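Local coordinates for DUF4785 domain-containing protein (Legionella pneumophila subsp. pneumophila, PDB 4KH9) that is of unknown function but binds calcium and is built from three domains, the central and C-terminal ones assigned to the E-set clan, at residues T190-P204 / E236-Y248. Residues are numbered along the deposited sequence; the frame is centred on the assembly and turned at random.
Sequences TEYDVNDVDARLVGP and ENWYLETDVQTEY
Strands 196-202 and 238-248 pair antiparallel, their axes at 172° and 4.6 Å apart at closest, with Ala199 opposite Thr242 as a non-hydrogen-bonded pair and Arg200 opposite Glu241 as a hydrogen-bonded one. Side chains therefore alternate between two faces. On the inner one, Val197 CG1 lies 3.8 Å from Val244 CG2, the two valines side by side. Leu201 CD2 meets Leu240 CD1, and strand 163-168 packs against Leu240, Thr242 and Val244. Asp243 N donates to Asp198 O (2.9 Å). On the other face, Arg200 turns side-on to Glu241 in a salt bridge: NE (2.9 Å) and NH2 (3.0 Å) both grip OE1, which lies close to the guanidinium plane. NH2 meets the syn lone pair of OE1, while NE comes from its anti side, 27° out of the carboxylate plane. Toward one end, Gly203 CA sits over the six-membered ring of Trp238, 3.5 Å from its centroid, and Pro204 CD lies over the five-membered ring on the same face, while Asp233 accepts from the indole NE1. Beyond the other end of strand 196-202, Thr246 OG1 donates to Asp193 O (2.7 Å), and Thr190 CG2 makes a CH-pi contact over the centre of the Tyr248 ring, 8° off its normal. Chemically, the pairing separates a largely apolar face of this E-set-like domain from one rich in charged and polar side chains. There the side chain of Asp196 lies about 3 Å from a bound calcium ion, and Asp198 belongs to the same calcium site; Arg254, salt-bridged to Asp243, probably balances its charge.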
loop_
_atom_site.group_PDB
_atom_site.type_symbol
_atom_site.label_atom_id
_atom_site.label_comp_id
_atom_site.label_asym_id
_atom_site.label_seq_id
_atom_site.Cartn_x
_atom_site.Cartn_y
_atom_site.Cartn_z
ATOM N N THR A 190 -1.512 -23.335 -17.434
ATOM C CA THR A 190 -2.435 -22.676 -18.365
ATOM C C THR A 190 -1.980 -21.258 -18.763
ATOM O O THR A 190 -1.505 -20.483 -17.927
ATOM C CB THR A 190 -3.835 -22.591 -17.707
ATOM O OG1 THR A 190 -4.233 -23.865 -17.199
ATOM C CG2 THR A 190 -4.900 -22.067 -18.644
ATOM N N GLU A 191 -2.200 -20.909 -20.032
ATOM C CA GLU A 191 -1.931 -19.585 -20.590
ATOM C C GLU A 191 -3.275 -18.907 -20.783
ATOM O O GLU A 191 -4.109 -19.399 -21.560
ATOM C CB GLU A 191 -1.118 -19.662 -21.907
ATOM C CG GLU A 191 0.310 -20.184 -21.762
ATOM C CD GLU A 191 1.304 -19.300 -21.028
ATOM O OE1 GLU A 191 1.315 -18.071 -21.267
ATOM O OE2 GLU A 191 2.116 -19.853 -20.252
ATOM N N TYR A 192 -3.531 -17.846 -20.006
ATOM C CA TYR A 192 -4.815 -17.141 -20.093
ATOM C C TYR A 192 -4.738 -15.985 -21.066
ATOM O O TYR A 192 -3.646 -15.465 -21.322
ATOM C CB TYR A 192 -5.258 -16.598 -18.712
ATOM C CG TYR A 192 -5.410 -17.642 -17.624
ATOM C CD1 TYR A 192 -6.424 -18.595 -17.679
ATOM C CD2 TYR A 192 -4.577 -17.640 -16.512
ATOM C CE1 TYR A 192 -6.586 -19.541 -16.666
ATOM C CE2 TYR A 192 -4.739 -18.569 -15.484
ATOM C CZ TYR A 192 -5.739 -19.528 -15.572
ATOM O OH TYR A 192 -5.907 -20.461 -14.571
ATOM N N ASP A 193 -5.906 -15.580 -21.569
ATOM C CA ASP A 193 -6.149 -14.386 -22.363
ATOM C C ASP A 193 -7.085 -13.503 -21.578
ATOM O O ASP A 193 -8.236 -13.875 -21.334
ATOM C CB ASP A 193 -6.698 -14.666 -23.756
ATOM C CG ASP A 193 -6.790 -13.356 -24.563
ATOM O OD1 ASP A 193 -5.764 -12.653 -24.674
ATOM O OD2 ASP A 193 -7.910 -12.980 -24.956
ATOM N N VAL A 194 -6.580 -12.356 -21.126
ATOM C CA VAL A 194 -7.331 -11.442 -20.271
ATOM C C VAL A 194 -7.745 -10.184 -21.047
ATOM O O VAL A 194 -6.922 -9.599 -21.729
ATOM C CB VAL A 194 -6.488 -11.080 -19.011
ATOM C CG1 VAL A 194 -7.236 -10.118 -18.096
ATOM C CG2 VAL A 194 -6.093 -12.340 -18.233
ATOM N N ASN A 195 -9.009 -9.762 -20.886
ATOM C CA ASN A 195 -9.546 -8.544 -21.469
ATOM C C ASN A 195 -10.338 -7.751 -20.411
ATOM O O ASN A 195 -10.433 -6.530 -20.531
ATOM C CB ASN A 195 -10.420 -8.848 -22.688
ATOM C CG ASN A 195 -9.664 -9.340 -23.904
ATOM O OD1 ASN A 195 -8.799 -8.646 -24.451
ATOM N ND2 ASN A 195 -9.998 -10.537 -24.376
ATOM N N ASP A 196 -10.901 -8.428 -19.383
ATOM C CA ASP A 196 -11.667 -7.727 -18.366
ATOM C C ASP A 196 -10.755 -7.442 -17.160
ATOM O O ASP A 196 -10.511 -8.318 -16.310
ATOM C CB ASP A 196 -12.938 -8.527 -17.984
ATOM C CG ASP A 196 -13.950 -7.801 -17.101
ATOM O OD1 ASP A 196 -13.724 -6.613 -16.785
ATOM O OD2 ASP A 196 -14.959 -8.431 -16.711
ATOM N N VAL A 197 -10.179 -6.227 -17.154
ATOM C CA VAL A 197 -9.265 -5.721 -16.108
ATOM C C VAL A 197 -9.692 -4.331 -15.693
ATOM O O VAL A 197 -9.902 -3.472 -16.546
ATOM C CB VAL A 197 -7.767 -5.688 -16.545
ATOM C CG1 VAL A 197 -6.840 -5.238 -15.406
ATOM C CG2 VAL A 197 -7.293 -6.991 -17.130
ATOM N N ASP A 198 -9.738 -4.075 -14.391
ATOM C CA ASP A 198 -10.034 -2.739 -13.841
ATOM C C ASP A 198 -8.969 -2.435 -12.798
ATOM O O ASP A 198 -8.589 -3.352 -12.065
ATOM C CB ASP A 198 -11.453 -2.703 -13.217
ATOM C CG ASP A 198 -12.577 -3.210 -14.107
ATOM O OD1 ASP A 198 -12.785 -2.626 -15.197
ATOM O OD2 ASP A 198 -13.256 -4.194 -13.710
ATOM N N ALA A 199 -8.452 -1.205 -12.742
ATOM C CA ALA A 199 -7.428 -0.859 -11.741
ATOM C C ALA A 199 -7.514 0.623 -11.390
ATOM O O ALA A 199 -7.846 1.454 -12.239
ATOM C CB ALA A 199 -6.029 -1.217 -12.254
ATOM N N ARG A 200 -7.249 0.948 -10.126
ATOM C CA ARG A 200 -7.299 2.326 -9.658
ATOM C C ARG A 200 -6.382 2.498 -8.491
ATOM O O ARG A 200 -5.933 1.531 -7.903
ATOM C CB ARG A 200 -8.748 2.718 -9.268
ATOM C CG ARG A 200 -9.285 1.874 -8.081
ATOM C CD ARG A 200 -10.679 2.315 -7.706
ATOM N NE ARG A 200 -11.148 1.664 -6.480
ATOM C CZ ARG A 200 -12.284 1.976 -5.861
ATOM N NH1 ARG A 200 -13.074 2.926 -6.350
ATOM N NH2 ARG A 200 -12.637 1.341 -4.751
ATOM N N LEU A 201 -6.170 3.744 -8.111
ATOM C CA LEU A 201 -5.351 4.132 -6.953
ATOM C C LEU A 201 -6.278 4.731 -5.936
ATOM O O LEU A 201 -7.093 5.581 -6.298
ATOM C CB LEU A 201 -4.244 5.133 -7.376
ATOM C CG LEU A 201 -3.394 4.689 -8.574
ATOM C CD1 LEU A 201 -2.388 5.800 -8.986
ATOM C CD2 LEU A 201 -2.659 3.368 -8.267
ATOM N N VAL A 202 -6.183 4.279 -4.676
ATOM C CA VAL A 202 -7.047 4.766 -3.590
ATOM C C VAL A 202 -6.163 5.398 -2.513
ATOM O O VAL A 202 -5.249 4.772 -1.981
ATOM C CB VAL A 202 -7.970 3.637 -3.014
ATOM C CG1 VAL A 202 -8.941 4.212 -1.979
ATOM C CG2 VAL A 202 -8.769 2.948 -4.128
ATOM N N GLY A 203 -6.460 6.644 -2.210
ATOM C CA GLY A 203 -5.745 7.434 -1.222
ATOM C C GLY A 203 -6.313 7.330 0.178
ATOM O O GLY A 203 -7.434 6.855 0.352
ATOM N N PRO A 204 -5.551 7.806 1.188
ATOM C CA PRO A 204 -6.002 7.707 2.596
ATOM C C PRO A 204 -7.344 8.364 2.898
ATOM O O PRO A 204 -8.004 7.914 3.823
ATOM C CB PRO A 204 -4.911 8.444 3.368
ATOM C CG PRO A 204 -3.718 8.356 2.511
ATOM C CD PRO A 204 -4.183 8.361 1.100
ATOM N N GLU A 236 -0.251 7.951 6.314
ATOM C CA GLU A 236 -0.978 6.837 5.690
ATOM C C GLU A 236 -0.543 6.627 4.232
ATOM O O GLU A 236 -0.056 7.555 3.569
ATOM C CB GLU A 236 -2.498 7.061 5.759
ATOM C CG GLU A 236 -3.081 7.208 7.154
ATOM C CD GLU A 236 -4.505 7.738 7.163
ATOM O OE1 GLU A 236 -4.723 8.893 6.728
ATOM O OE2 GLU A 236 -5.403 7.007 7.639
ATOM N N ASN A 237 -0.712 5.391 3.742
ATOM C CA ASN A 237 -0.330 5.024 2.393
ATOM C C ASN A 237 -1.514 4.933 1.423
ATOM O O ASN A 237 -2.678 4.918 1.813
ATOM C CB ASN A 237 0.410 3.685 2.399
ATOM C CG ASN A 237 1.808 3.765 2.964
ATOM O OD1 ASN A 237 2.545 4.757 2.791
ATOM N ND2 ASN A 237 2.207 2.702 3.626
ATOM N N TRP A 238 -1.164 4.904 0.134
ATOM C CA TRP A 238 -2.042 4.675 -0.997
ATOM C C TRP A 238 -2.001 3.221 -1.354
ATOM O O TRP A 238 -1.039 2.532 -1.015
ATOM C CB TRP A 238 -1.590 5.507 -2.203
ATOM C CG TRP A 238 -1.881 6.965 -2.130
ATOM C CD1 TRP A 238 -1.337 7.876 -1.273
ATOM C CD2 TRP A 238 -2.749 7.699 -3.009
ATOM N NE1 TRP A 238 -1.891 9.114 -1.492
ATOM C CE2 TRP A 238 -2.749 9.039 -2.566
ATOM C CE3 TRP A 238 -3.612 7.329 -4.062
ATOM C CZ2 TRP A 238 -3.519 10.031 -3.189
ATOM C CZ3 TRP A 238 -4.375 8.316 -4.679
ATOM C CH2 TRP A 238 -4.321 9.646 -4.247
ATOM N N TYR A 239 -3.017 2.769 -2.096
ATOM C CA TYR A 239 -3.105 1.426 -2.610
ATOM C C TYR A 239 -3.494 1.424 -4.057
ATOM O O TYR A 239 -4.316 2.219 -4.511
ATOM C CB TYR A 239 -4.134 0.547 -1.815
ATOM C CG TYR A 239 -3.625 0.104 -0.469
ATOM C CD1 TYR A 239 -3.747 0.929 0.651
ATOM C CD2 TYR A 239 -2.933 -1.098 -0.321
ATOM C CE1 TYR A 239 -3.203 0.561 1.886
ATOM C CE2 TYR A 239 -2.407 -1.484 0.913
ATOM C CZ TYR A 239 -2.522 -0.637 2.005
ATOM O OH TYR A 239 -2.005 -0.997 3.222
ATOM N N LEU A 240 -2.865 0.531 -4.772
ATOM C CA LEU A 240 -3.235 0.081 -6.088
ATOM C C LEU A 240 -4.262 -1.024 -5.876
ATOM O O LEU A 240 -3.980 -1.964 -5.130
ATOM C CB LEU A 240 -2.021 -0.405 -6.901
ATOM C CG LEU A 240 -2.359 -1.235 -8.160
ATOM C CD1 LEU A 240 -3.086 -0.365 -9.214
ATOM C CD2 LEU A 240 -1.117 -1.908 -8.742
ATOM N N GLU A 241 -5.466 -0.880 -6.462
ATOM C CA GLU A 241 -6.526 -1.901 -6.382
ATOM C C GLU A 241 -6.840 -2.380 -7.773
ATOM O O GLU A 241 -7.088 -1.556 -8.659
ATOM C CB GLU A 241 -7.831 -1.350 -5.740
ATOM C CG GLU A 241 -7.753 -0.835 -4.316
ATOM C CD GLU A 241 -9.128 -0.534 -3.741
ATOM O OE1 GLU A 241 -10.057 -0.204 -4.518
ATOM O OE2 GLU A 241 -9.265 -0.597 -2.498
ATOM N N THR A 242 -6.807 -3.662 -7.992
ATOM C CA THR A 242 -7.126 -4.172 -9.315
ATOM C C THR A 242 -8.041 -5.389 -9.199
ATOM O O THR A 242 -7.979 -6.149 -8.218
ATOM C CB THR A 242 -5.862 -4.465 -10.148
ATOM O OG1 THR A 242 -6.246 -5.018 -11.409
ATOM C CG2 THR A 242 -4.907 -5.390 -9.463
ATOM N N ASP A 243 -8.861 -5.572 -10.244
ATOM C CA ASP A 243 -9.830 -6.650 -10.387
ATOM C C ASP A 243 -9.732 -7.188 -11.789
ATOM O O ASP A 243 -9.739 -6.426 -12.758
ATOM C CB ASP A 243 -11.263 -6.153 -10.063
ATOM C CG ASP A 243 -12.250 -7.218 -9.598
ATOM O OD1 ASP A 243 -11.850 -8.421 -9.500
ATOM O OD2 ASP A 243 -13.417 -6.861 -9.324
ATOM N N VAL A 244 -9.551 -8.501 -11.896
ATOM C CA VAL A 244 -9.397 -9.164 -13.179
ATOM C C VAL A 244 -10.425 -10.335 -13.292
ATOM O O VAL A 244 -10.598 -11.125 -12.342
ATOM C CB VAL A 244 -7.935 -9.657 -13.297
ATOM C CG1 VAL A 244 -7.729 -10.572 -14.490
ATOM C CG2 VAL A 244 -6.952 -8.475 -13.346
ATOM N N GLN A 245 -11.049 -10.467 -14.465
ATOM C CA GLN A 245 -11.902 -11.617 -14.726
ATOM C C GLN A 245 -11.663 -12.153 -16.146
ATOM O O GLN A 245 -11.563 -11.379 -17.081
ATOM C CB GLN A 245 -13.391 -11.333 -14.512
ATOM C CG GLN A 245 -14.194 -12.636 -14.574
ATOM C CD GLN A 245 -15.603 -12.541 -14.115
ATOM O OE1 GLN A 245 -15.889 -12.224 -12.968
ATOM N NE2 GLN A 245 -16.509 -12.964 -14.960
ATOM N N THR A 246 -11.530 -13.475 -16.283
ATOM C CA THR A 246 -11.444 -14.128 -17.587
ATOM C C THR A 246 -12.146 -15.489 -17.454
ATOM O O THR A 246 -12.710 -15.792 -16.400
ATOM C CB THR A 246 -10.015 -14.204 -18.153
ATOM O OG1 THR A 246 -10.110 -14.631 -19.514
ATOM C CG2 THR A 246 -9.098 -15.132 -17.380
ATOM N N GLU A 247 -12.185 -16.251 -18.550
ATOM C CA GLU A 247 -12.806 -17.570 -18.597
ATOM C C GLU A 247 -11.878 -18.525 -19.289
ATOM O O GLU A 247 -11.264 -18.173 -20.295
ATOM C CB GLU A 247 -14.189 -17.565 -19.293
ATOM C CG GLU A 247 -15.231 -16.603 -18.727
ATOM C CD GLU A 247 -15.124 -15.166 -19.217
ATOM O OE1 GLU A 247 -15.270 -14.941 -20.441
ATOM O OE2 GLU A 247 -14.912 -14.260 -18.376
ATOM N N TYR A 248 -11.746 -19.723 -18.736
ATOM C CA TYR A 248 -10.943 -20.768 -19.344
ATOM C C TYR A 248 -11.799 -22.018 -19.342
ATOM O O TYR A 248 -11.982 -22.664 -18.303
ATOM C CB TYR A 248 -9.581 -20.949 -18.667
ATOM C CG TYR A 248 -8.702 -21.908 -19.432
ATOM C CD1 TYR A 248 -8.024 -21.500 -20.581
ATOM C CD2 TYR A 248 -8.568 -23.235 -19.030
ATOM C CE1 TYR A 248 -7.243 -22.393 -21.314
ATOM C CE2 TYR A 248 -7.780 -24.132 -19.747
ATOM C CZ TYR A 248 -7.117 -23.707 -20.886
ATOM O OH TYR A 248 -6.332 -24.591 -21.579
HETATM O O HOH W 1 -8.347 -17.116 -20.812
HETATM O O HOH W 2 -5.097 4.560 1.039
#